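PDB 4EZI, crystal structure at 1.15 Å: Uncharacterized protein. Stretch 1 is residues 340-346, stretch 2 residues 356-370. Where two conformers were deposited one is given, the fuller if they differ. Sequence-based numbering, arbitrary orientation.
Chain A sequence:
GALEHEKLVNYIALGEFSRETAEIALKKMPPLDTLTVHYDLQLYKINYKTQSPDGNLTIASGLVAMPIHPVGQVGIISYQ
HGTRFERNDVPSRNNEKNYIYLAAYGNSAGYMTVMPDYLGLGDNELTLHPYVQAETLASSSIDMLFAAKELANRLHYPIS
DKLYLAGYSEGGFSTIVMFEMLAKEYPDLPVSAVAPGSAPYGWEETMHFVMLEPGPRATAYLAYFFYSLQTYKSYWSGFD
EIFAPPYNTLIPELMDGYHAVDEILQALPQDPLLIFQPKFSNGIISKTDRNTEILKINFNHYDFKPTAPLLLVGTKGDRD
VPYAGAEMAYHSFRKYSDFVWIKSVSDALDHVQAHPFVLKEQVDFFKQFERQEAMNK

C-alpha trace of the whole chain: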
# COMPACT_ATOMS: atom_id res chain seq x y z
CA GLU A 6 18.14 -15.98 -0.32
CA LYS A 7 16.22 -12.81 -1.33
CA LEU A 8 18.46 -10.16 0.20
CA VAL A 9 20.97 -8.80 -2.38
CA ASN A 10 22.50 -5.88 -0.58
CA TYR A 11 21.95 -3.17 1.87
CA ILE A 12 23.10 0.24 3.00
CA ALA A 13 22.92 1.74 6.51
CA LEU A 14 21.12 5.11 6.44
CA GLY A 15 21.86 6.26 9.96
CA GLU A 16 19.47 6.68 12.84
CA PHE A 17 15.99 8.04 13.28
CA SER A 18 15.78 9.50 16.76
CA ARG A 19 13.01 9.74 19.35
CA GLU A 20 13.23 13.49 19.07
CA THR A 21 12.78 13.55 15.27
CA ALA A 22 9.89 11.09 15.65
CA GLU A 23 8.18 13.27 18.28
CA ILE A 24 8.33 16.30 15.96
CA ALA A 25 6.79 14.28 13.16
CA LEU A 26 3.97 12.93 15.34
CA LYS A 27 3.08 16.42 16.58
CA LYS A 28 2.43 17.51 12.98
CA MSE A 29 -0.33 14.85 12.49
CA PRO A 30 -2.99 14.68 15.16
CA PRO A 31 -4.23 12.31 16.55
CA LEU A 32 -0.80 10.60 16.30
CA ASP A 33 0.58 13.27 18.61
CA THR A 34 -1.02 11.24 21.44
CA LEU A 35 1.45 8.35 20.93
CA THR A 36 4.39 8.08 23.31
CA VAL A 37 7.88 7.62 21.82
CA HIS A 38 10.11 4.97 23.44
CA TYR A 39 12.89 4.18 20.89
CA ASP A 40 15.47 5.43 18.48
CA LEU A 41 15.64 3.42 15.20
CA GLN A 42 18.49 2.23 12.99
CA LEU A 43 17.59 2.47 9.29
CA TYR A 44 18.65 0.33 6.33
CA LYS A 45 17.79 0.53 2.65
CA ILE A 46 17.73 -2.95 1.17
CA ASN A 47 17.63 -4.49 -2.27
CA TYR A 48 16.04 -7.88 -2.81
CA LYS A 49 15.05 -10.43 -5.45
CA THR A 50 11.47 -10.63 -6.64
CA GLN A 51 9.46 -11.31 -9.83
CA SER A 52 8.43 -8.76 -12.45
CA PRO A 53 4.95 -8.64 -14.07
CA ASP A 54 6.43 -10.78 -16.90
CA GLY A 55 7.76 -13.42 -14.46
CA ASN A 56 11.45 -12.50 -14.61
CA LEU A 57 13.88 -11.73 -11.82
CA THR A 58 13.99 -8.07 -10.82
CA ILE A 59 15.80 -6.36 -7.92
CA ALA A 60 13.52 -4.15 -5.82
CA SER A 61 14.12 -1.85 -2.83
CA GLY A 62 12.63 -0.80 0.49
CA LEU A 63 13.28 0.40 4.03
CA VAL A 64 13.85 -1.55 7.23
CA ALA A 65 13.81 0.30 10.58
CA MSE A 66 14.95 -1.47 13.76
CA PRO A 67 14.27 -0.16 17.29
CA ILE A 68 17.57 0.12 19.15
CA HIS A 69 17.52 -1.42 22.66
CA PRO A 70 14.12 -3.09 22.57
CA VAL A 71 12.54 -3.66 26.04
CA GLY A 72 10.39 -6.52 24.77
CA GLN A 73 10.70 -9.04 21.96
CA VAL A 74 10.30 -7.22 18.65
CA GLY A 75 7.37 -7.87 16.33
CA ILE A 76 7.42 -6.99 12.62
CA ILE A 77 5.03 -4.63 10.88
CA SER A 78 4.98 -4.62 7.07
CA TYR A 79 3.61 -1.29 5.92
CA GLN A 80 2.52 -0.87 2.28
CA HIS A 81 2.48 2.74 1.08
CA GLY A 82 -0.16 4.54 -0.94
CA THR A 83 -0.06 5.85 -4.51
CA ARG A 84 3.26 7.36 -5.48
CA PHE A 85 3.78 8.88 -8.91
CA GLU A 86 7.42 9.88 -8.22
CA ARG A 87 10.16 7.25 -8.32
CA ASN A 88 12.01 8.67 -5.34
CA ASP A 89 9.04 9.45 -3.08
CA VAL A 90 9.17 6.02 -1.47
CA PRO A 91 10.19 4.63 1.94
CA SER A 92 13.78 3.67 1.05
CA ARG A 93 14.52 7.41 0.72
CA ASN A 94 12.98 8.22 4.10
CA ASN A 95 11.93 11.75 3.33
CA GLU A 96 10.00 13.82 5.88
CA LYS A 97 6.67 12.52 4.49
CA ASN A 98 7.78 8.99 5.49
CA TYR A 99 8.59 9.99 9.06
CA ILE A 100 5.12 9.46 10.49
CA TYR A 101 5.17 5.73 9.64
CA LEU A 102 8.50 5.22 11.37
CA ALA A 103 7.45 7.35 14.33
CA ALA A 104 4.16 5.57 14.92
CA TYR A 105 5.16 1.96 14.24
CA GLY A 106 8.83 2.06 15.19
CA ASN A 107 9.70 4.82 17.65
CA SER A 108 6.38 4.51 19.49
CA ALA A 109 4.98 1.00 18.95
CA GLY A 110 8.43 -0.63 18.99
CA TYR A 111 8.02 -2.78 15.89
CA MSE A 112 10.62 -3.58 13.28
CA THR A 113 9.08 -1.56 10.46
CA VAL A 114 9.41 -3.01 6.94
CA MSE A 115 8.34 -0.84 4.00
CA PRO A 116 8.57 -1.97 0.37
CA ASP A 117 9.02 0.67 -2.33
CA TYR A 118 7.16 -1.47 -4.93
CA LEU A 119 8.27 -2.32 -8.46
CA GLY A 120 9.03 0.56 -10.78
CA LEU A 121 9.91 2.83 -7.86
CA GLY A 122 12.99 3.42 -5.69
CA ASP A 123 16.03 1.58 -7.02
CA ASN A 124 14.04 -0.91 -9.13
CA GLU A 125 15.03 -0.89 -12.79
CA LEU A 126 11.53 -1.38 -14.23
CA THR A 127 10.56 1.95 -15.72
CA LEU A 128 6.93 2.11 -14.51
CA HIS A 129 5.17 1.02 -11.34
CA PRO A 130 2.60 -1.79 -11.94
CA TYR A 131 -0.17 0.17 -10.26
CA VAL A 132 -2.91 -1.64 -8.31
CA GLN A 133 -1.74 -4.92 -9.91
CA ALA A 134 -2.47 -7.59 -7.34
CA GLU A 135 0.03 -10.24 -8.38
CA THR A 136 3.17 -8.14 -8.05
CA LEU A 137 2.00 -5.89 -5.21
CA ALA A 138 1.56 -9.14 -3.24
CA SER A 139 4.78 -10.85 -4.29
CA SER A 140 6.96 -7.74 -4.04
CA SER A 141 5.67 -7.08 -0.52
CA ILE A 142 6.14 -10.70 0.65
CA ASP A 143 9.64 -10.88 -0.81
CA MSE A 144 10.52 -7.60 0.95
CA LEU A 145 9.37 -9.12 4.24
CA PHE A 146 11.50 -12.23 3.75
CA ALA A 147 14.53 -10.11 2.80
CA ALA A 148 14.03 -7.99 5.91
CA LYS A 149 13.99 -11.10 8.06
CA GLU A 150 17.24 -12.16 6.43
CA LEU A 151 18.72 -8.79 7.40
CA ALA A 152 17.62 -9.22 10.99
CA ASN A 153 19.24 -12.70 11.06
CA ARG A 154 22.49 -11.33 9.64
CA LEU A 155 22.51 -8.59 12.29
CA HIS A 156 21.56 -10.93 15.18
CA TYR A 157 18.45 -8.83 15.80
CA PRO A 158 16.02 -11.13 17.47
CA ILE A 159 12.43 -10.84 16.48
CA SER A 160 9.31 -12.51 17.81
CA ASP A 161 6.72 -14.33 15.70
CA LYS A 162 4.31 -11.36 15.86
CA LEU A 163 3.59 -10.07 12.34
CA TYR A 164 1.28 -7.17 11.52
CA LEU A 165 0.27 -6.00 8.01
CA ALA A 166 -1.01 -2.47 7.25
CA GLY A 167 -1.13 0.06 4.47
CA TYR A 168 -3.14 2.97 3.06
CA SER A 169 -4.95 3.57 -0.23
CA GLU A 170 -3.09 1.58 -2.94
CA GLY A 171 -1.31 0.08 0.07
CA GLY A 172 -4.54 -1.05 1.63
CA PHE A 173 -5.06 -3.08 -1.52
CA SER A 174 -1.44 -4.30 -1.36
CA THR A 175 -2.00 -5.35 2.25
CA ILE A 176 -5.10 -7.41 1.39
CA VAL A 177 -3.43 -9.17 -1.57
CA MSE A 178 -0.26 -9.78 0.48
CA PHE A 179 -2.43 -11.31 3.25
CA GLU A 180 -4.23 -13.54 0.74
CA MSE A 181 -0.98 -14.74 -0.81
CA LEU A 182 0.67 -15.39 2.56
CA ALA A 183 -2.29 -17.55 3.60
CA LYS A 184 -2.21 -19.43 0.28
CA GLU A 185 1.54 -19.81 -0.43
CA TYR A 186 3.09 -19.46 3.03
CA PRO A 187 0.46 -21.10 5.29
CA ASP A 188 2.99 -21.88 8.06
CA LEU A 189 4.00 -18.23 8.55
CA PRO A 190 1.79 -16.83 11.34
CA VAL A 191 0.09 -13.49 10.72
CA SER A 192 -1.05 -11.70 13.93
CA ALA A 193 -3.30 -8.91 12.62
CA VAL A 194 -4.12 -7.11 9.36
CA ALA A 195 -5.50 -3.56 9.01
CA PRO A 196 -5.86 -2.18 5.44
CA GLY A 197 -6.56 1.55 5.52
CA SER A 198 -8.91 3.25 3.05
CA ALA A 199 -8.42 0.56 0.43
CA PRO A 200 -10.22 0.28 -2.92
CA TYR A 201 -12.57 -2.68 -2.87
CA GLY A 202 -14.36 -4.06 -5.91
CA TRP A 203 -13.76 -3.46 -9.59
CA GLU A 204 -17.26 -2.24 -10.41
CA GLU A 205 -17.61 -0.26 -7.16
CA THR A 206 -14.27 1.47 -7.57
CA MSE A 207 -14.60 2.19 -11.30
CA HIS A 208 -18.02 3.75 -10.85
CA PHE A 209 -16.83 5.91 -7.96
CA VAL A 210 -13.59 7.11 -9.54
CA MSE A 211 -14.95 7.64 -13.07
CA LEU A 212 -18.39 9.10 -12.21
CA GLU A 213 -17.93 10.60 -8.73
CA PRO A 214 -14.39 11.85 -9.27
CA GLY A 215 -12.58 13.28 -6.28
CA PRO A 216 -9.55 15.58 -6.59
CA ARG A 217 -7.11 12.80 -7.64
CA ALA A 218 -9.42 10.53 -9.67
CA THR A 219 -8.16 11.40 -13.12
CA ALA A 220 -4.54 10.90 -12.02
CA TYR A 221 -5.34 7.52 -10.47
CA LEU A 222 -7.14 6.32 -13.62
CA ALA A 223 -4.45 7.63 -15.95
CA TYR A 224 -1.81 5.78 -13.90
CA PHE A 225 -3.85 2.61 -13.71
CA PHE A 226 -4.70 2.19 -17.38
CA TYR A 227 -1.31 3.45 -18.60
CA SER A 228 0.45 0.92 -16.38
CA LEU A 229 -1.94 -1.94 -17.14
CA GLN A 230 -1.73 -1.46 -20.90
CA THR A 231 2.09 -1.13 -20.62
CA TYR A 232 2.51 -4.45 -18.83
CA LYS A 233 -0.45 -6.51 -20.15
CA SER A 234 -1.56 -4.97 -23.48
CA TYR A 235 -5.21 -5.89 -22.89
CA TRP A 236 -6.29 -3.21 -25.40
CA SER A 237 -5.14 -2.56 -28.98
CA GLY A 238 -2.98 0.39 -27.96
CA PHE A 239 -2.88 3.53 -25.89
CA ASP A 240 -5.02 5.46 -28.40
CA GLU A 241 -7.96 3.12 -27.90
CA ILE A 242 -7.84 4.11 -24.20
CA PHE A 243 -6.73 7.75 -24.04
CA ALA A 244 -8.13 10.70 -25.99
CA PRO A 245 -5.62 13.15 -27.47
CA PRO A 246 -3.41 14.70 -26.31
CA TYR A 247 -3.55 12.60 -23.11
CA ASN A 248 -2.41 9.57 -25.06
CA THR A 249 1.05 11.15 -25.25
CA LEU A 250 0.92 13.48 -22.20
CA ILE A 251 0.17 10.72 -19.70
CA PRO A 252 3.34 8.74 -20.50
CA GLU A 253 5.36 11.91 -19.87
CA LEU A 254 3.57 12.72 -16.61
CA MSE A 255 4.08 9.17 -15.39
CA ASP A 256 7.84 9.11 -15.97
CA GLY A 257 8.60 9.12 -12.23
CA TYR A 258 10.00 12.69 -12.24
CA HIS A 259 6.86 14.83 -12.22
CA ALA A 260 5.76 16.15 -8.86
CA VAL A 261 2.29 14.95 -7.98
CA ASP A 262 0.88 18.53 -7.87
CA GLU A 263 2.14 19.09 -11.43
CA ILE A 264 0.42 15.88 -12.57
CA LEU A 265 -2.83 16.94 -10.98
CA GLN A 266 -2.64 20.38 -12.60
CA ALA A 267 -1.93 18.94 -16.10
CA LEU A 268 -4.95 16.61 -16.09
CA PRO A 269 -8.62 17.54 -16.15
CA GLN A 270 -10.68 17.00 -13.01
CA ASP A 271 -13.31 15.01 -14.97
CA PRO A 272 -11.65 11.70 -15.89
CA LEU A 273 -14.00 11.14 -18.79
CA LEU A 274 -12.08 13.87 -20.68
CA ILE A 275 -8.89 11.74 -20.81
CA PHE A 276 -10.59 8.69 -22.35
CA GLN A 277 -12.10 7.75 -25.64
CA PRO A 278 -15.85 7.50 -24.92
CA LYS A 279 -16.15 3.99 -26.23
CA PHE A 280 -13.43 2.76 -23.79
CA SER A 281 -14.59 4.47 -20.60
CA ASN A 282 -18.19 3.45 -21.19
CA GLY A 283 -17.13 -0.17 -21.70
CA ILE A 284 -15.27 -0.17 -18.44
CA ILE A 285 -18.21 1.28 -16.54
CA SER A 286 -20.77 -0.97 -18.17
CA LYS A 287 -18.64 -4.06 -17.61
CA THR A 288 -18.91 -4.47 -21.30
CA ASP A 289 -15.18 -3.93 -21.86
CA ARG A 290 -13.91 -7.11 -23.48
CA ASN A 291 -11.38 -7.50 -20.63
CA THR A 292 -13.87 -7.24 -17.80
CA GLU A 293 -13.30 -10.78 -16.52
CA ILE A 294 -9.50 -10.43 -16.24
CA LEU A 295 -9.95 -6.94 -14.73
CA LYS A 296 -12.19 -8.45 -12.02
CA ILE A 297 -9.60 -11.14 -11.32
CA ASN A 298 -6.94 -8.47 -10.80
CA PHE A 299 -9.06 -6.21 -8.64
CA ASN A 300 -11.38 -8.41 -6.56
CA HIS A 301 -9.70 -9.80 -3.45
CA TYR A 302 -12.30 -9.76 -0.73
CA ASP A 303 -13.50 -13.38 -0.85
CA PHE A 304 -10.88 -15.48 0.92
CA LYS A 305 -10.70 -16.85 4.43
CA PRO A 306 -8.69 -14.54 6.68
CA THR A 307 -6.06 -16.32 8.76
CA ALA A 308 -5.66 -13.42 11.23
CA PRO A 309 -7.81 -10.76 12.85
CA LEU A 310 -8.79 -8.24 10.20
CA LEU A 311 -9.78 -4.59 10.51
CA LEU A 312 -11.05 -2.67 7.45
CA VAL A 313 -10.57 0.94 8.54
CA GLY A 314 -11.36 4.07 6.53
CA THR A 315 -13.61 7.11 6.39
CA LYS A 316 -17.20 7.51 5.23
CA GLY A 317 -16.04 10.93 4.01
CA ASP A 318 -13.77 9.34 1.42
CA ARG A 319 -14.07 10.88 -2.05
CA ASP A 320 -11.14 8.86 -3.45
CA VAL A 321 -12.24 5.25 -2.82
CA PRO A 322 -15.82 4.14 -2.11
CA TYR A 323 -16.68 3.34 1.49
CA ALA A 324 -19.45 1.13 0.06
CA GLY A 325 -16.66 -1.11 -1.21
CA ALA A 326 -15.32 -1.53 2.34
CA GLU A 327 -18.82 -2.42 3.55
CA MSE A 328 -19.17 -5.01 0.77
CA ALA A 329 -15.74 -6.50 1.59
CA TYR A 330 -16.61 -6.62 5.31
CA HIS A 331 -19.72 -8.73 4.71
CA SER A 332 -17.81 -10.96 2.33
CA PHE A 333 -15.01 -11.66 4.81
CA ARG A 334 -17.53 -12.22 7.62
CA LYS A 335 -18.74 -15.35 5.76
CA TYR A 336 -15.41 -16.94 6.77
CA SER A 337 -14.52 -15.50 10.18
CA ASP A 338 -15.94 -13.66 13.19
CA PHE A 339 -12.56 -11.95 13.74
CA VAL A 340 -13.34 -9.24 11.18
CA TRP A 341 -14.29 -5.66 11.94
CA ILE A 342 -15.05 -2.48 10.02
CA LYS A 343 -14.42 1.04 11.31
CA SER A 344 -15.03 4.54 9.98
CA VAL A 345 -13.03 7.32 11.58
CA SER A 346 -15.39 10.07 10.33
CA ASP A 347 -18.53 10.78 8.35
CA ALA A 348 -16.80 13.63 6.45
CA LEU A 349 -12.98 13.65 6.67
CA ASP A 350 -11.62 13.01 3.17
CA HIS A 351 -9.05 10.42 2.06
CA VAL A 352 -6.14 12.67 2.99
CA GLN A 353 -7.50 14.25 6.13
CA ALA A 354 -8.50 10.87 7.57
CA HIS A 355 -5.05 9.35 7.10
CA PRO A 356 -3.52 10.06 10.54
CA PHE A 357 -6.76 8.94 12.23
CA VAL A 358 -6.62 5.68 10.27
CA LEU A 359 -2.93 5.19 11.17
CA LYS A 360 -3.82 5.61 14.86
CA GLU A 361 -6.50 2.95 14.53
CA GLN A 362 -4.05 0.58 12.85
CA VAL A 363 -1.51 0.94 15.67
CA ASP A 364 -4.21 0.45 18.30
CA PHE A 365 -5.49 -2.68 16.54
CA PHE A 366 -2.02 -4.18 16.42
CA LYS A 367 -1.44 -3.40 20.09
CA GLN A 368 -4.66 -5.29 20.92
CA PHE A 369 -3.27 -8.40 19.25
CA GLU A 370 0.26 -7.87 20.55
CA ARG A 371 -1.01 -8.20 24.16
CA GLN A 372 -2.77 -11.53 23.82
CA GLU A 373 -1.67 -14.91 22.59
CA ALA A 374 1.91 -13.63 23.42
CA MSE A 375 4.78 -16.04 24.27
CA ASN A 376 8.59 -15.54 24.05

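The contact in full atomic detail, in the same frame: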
# COMPACT_ATOMS: atom_id res chain seq x y z
N VAL A 340 -13.31 -10.21 12.28
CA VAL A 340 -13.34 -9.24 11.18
C VAL A 340 -14.18 -8.07 11.66
O VAL A 340 -15.32 -8.28 12.15
CB VAL A 340 -13.97 -9.85 9.90
CG1 VAL A 340 -14.05 -8.79 8.77
CG2 VAL A 340 -13.22 -11.08 9.44
N TRP A 341 -13.63 -6.88 11.53
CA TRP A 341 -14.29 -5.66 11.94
C TRP A 341 -14.16 -4.60 10.86
O TRP A 341 -13.24 -4.63 10.05
CB TRP A 341 -13.70 -5.15 13.26
CG TRP A 341 -13.82 -6.14 14.39
CD1 TRP A 341 -14.87 -6.28 15.24
CD2 TRP A 341 -12.88 -7.16 14.73
NE1 TRP A 341 -14.62 -7.31 16.12
CE2 TRP A 341 -13.40 -7.86 15.84
CE3 TRP A 341 -11.63 -7.53 14.23
CZ2 TRP A 341 -12.74 -8.92 16.43
CZ3 TRP A 341 -10.97 -8.58 14.82
CH2 TRP A 341 -11.52 -9.26 15.93
N ILE A 342 -15.07 -3.64 10.90
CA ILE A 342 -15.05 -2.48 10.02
C ILE A 342 -15.20 -1.23 10.89
O ILE A 342 -15.96 -1.21 11.86
CB ILE A 342 -16.16 -2.55 8.92
CG1 ILE A 342 -15.98 -1.40 7.93
CG2 ILE A 342 -17.59 -2.59 9.51
CD1 ILE A 342 -16.91 -1.51 6.71
N LYS A 343 -14.42 -0.20 10.56
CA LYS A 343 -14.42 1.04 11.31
C LYS A 343 -14.28 2.23 10.38
O LYS A 343 -13.40 2.25 9.51
CB LYS A 343 -13.24 1.04 12.30
CG LYS A 343 -12.96 2.34 12.99
CD LYS A 343 -13.99 2.72 14.00
CE LYS A 343 -13.55 3.99 14.74
NZ LYS A 343 -14.60 4.53 15.64
N SER A 344 -15.13 3.21 10.60
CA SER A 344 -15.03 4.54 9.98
C SER A 344 -14.57 5.53 11.03
O SER A 344 -15.16 5.62 12.13
CB SER A 344 -16.39 5.00 9.43
OG SER A 344 -16.28 6.34 8.98
N VAL A 345 -13.55 6.31 10.69
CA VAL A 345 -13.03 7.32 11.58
C VAL A 345 -13.78 8.65 11.51
O VAL A 345 -13.54 9.53 12.36
CB VAL A 345 -11.51 7.57 11.35
CG1 VAL A 345 -10.74 6.31 11.55
CG2 VAL A 345 -11.24 8.17 9.97
N SER A 346 -14.68 8.82 10.54
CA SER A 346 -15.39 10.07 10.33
C SER A 346 -16.49 9.88 9.30
O SER A 346 -16.36 9.05 8.40
CB SER A 346 -14.42 11.15 9.78
OG SER A 346 -15.07 12.41 9.60
N PRO A 356 -4.13 10.28 9.22
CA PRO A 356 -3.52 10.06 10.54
C PRO A 356 -4.46 9.39 11.55
O PRO A 356 -4.00 8.67 12.45
CB PRO A 356 -3.09 11.46 10.99
CG PRO A 356 -3.91 12.40 10.18
CD PRO A 356 -4.16 11.71 8.86
N PHE A 357 -5.77 9.62 11.40
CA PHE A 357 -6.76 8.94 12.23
C PHE A 357 -6.76 7.44 11.95
O PHE A 357 -6.83 6.62 12.87
CB PHE A 357 -8.16 9.53 12.00
CG PHE A 357 -8.30 10.97 12.41
CD1 PHE A 357 -7.91 11.97 11.56
CD2 PHE A 357 -8.81 11.33 13.66
CE1 PHE A 357 -8.00 13.30 11.92
CE2 PHE A 357 -8.91 12.68 14.02
CZ PHE A 357 -8.50 13.65 13.16
N VAL A 358 -6.70 7.07 10.68
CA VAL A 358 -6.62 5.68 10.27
C VAL A 358 -5.32 5.04 10.78
O VAL A 358 -5.36 3.91 11.31
CB VAL A 358 -6.79 5.53 8.76
CG1 VAL A 358 -6.46 4.11 8.30
CG2 VAL A 358 -8.22 5.93 8.35
N LEU A 359 -4.19 5.74 10.64
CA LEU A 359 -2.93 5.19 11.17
C LEU A 359 -3.04 4.89 12.67
O LEU A 359 -2.54 3.87 13.15
CB LEU A 359 -1.77 6.13 10.82
CG LEU A 359 -0.33 5.77 11.24
CD1 LEU A 359 0.07 4.38 10.84
CD2 LEU A 359 0.66 6.79 10.67
N LYS A 360 -3.65 5.80 13.41
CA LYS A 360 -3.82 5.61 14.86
C LYS A 360 -4.64 4.35 15.15
O LYS A 360 -4.28 3.56 16.03
CB LYS A 360 -4.46 6.85 15.49
CG LYS A 360 -4.68 6.79 16.99
CD LYS A 360 -3.46 6.46 17.78
CE LYS A 360 -3.65 6.77 19.30
NZ LYS A 360 -5.06 6.57 19.76
N GLU A 361 -5.71 4.16 14.39
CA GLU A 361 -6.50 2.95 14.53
C GLU A 361 -5.72 1.69 14.22
O GLU A 361 -5.90 0.66 14.88
CB GLU A 361 -7.76 2.99 13.68
CG GLU A 361 -8.74 4.10 14.00
CD GLU A 361 -9.34 4.07 15.41
OE1 GLU A 361 -9.45 2.99 16.03
OE2 GLU A 361 -9.75 5.16 15.89
N GLN A 362 -4.87 1.74 13.20
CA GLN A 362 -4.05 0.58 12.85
C GLN A 362 -3.12 0.21 14.01
O GLN A 362 -3.06 -0.95 14.40
CB GLN A 362 -3.23 0.86 11.58
CG GLN A 362 -4.10 0.98 10.34
CD GLN A 362 -3.34 1.52 9.14
OE1 GLN A 362 -2.41 2.31 9.27
NE2 GLN A 362 -3.74 1.09 7.94
N VAL A 363 -2.41 1.19 14.53
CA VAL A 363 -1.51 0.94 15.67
C VAL A 363 -2.26 0.34 16.86
O VAL A 363 -1.83 -0.63 17.47
CB VAL A 363 -0.74 2.23 16.13
CG1 VAL A 363 0.10 1.94 17.41
CG2 VAL A 363 0.13 2.78 15.00
N ASP A 364 -3.42 0.92 17.16
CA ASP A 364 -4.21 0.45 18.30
C ASP A 364 -4.70 -0.99 18.09
O ASP A 364 -4.74 -1.79 19.03
CB ASP A 364 -5.38 1.37 18.56
CG ASP A 364 -4.98 2.69 19.18
OD1 ASP A 364 -3.88 2.81 19.73
OD2 ASP A 364 -5.83 3.61 19.15
N PHE A 365 -5.09 -1.32 16.87
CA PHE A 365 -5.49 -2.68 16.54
C PHE A 365 -4.35 -3.67 16.73
O PHE A 365 -4.53 -4.73 17.34
CB PHE A 365 -6.00 -2.72 15.10
CG PHE A 365 -6.68 -3.99 14.70
CD1 PHE A 365 -7.88 -4.38 15.27
CD2 PHE A 365 -6.14 -4.80 13.72
CE1 PHE A 365 -8.53 -5.53 14.85
CE2 PHE A 365 -6.76 -5.96 13.31
CZ PHE A 365 -7.98 -6.32 13.87
N PHE A 366 -3.17 -3.31 16.26
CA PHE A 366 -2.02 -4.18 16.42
C PHE A 366 -1.64 -4.36 17.88
O PHE A 366 -1.33 -5.48 18.33
CB PHE A 366 -0.83 -3.66 15.61
CG PHE A 366 -1.08 -3.67 14.12
CD1 PHE A 366 -2.08 -4.47 13.56
CD2 PHE A 366 -0.34 -2.85 13.29
CE1 PHE A 366 -2.29 -4.47 12.21
CE2 PHE A 366 -0.55 -2.86 11.91
CZ PHE A 366 -1.53 -3.66 11.37
N LYS A 367 -1.73 -3.30 18.66
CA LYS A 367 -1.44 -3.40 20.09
C LYS A 367 -2.40 -4.38 20.79
O LYS A 367 -1.99 -5.13 21.68
CB LYS A 367 -1.48 -2.03 20.74
CG LYS A 367 -0.28 -1.15 20.40
CD LYS A 367 0.95 -1.59 21.20
CE LYS A 367 2.23 -1.04 20.60
NZ LYS A 367 3.42 -1.64 21.29
N GLN A 368 -3.67 -4.38 20.37
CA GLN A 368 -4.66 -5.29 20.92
C GLN A 368 -4.21 -6.73 20.73
O GLN A 368 -4.33 -7.54 21.65
CB GLN A 368 -6.02 -5.06 20.28
CG GLN A 368 -7.11 -5.98 20.80
CD GLN A 368 -8.46 -5.72 20.18
OE1 GLN A 368 -8.74 -4.63 19.67
NE2 GLN A 368 -9.33 -6.73 20.23
N PHE A 369 -3.70 -7.05 19.56
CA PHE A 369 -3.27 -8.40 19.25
C PHE A 369 -1.85 -8.72 19.69
O PHE A 369 -1.52 -9.89 19.87
CB PHE A 369 -3.64 -8.78 17.80
CG PHE A 369 -5.11 -8.88 17.64
CD1 PHE A 369 -5.77 -9.97 18.18
CD2 PHE A 369 -5.86 -7.81 17.15
CE1 PHE A 369 -7.14 -10.04 18.16
CE2 PHE A 369 -7.24 -7.89 17.12
CZ PHE A 369 -7.87 -9.01 17.63
N GLU A 370 -1.05 -7.69 19.93
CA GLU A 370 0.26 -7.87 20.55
C GLU A 370 0.12 -8.44 21.96
O GLU A 370 0.91 -9.29 22.37
CB GLU A 370 0.98 -6.52 20.61
CG GLU A 370 2.37 -6.59 21.23
CD GLU A 370 3.17 -5.27 21.11
OE1 GLU A 370 2.61 -4.23 20.72
OE2 GLU A 370 4.37 -5.28 21.40

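This contact places a short strand, residues 340-344, across the 356-370 part of a helix that begins earlier in the chain, and it works almost entirely through side chains. The two axes come no closer than 10.4 Å and run at 148°, closer to antiparallel than to perpendicular, so a walk up the strand is a walk down the helix: Trp 341 lies level with Phe 365, Val 345 with Phe 357. No hydrogen bond joins the stretches, and the 314 Å² they bury is held by packing.

Val 345 gives up the most surface, although it sits just past the end of the strand. There the backbones are nearer, with its CA 6.5 Å from the CA of Phe 357, and a small branched side chain is enough to fill the space. Its rotamer is m. Both methyls lie against Phe 357 and Val 358: Val 345 CG2 is 3.9 Å from CB of Phe 357, and Val 345 CG1 and CG2 are each 4.1 Å from CG2 of Val 358. Only Val 345 CG1 also reaches one turn on, 3.9 Å from CG of Glu 361. Phe 357 contributes the base of its side chain; its CA-to-CB bond points toward the strand, but the ring leads away.

At the other end the gap is wider, 10.4 Å between the CA atoms of Trp 341 and Phe 365, and aromatic rings span it. Trp 341, also m at chi1, reaches two residues one helical turn apart. Its CE3 comes within 3.7 Å of CE1 of Phe 365, and its CH2 within 4.0 Å of CZ of Phe 369. The Trp 341 six-membered ring and the Phe 365 ring have centroids 5.8 Å apart and planes at 71°, an oblique pairing in which the indole carbon meets the edge of the phenylalanine.

Glu 361 covers the middle. Its side chain, m at both chi1 and chi2, offers a methylene to Val 345 and carries its carboxylate toward Lys 343, where Glu 361 OE2 lies 4.1 Å from Lys 343 CE. Opposite charges face each other here without forming a salt bridge: the lysine chain continues past this point, leaving NZ farther from the carboxylate than CE is.

The rules read plainly. Trp 341 and Lys 343 on the strand, and Val 345 just beyond it, point toward the helix, while Val 340 and Ser 344 point away. On the helix, Phe 357, Glu 361, Phe 365 and Phe 369 recur every four residues, each turned toward the strand, with Val 358 joining from the side. Side-chain size follows the gap: valine where the backbones converge, tryptophan where they part.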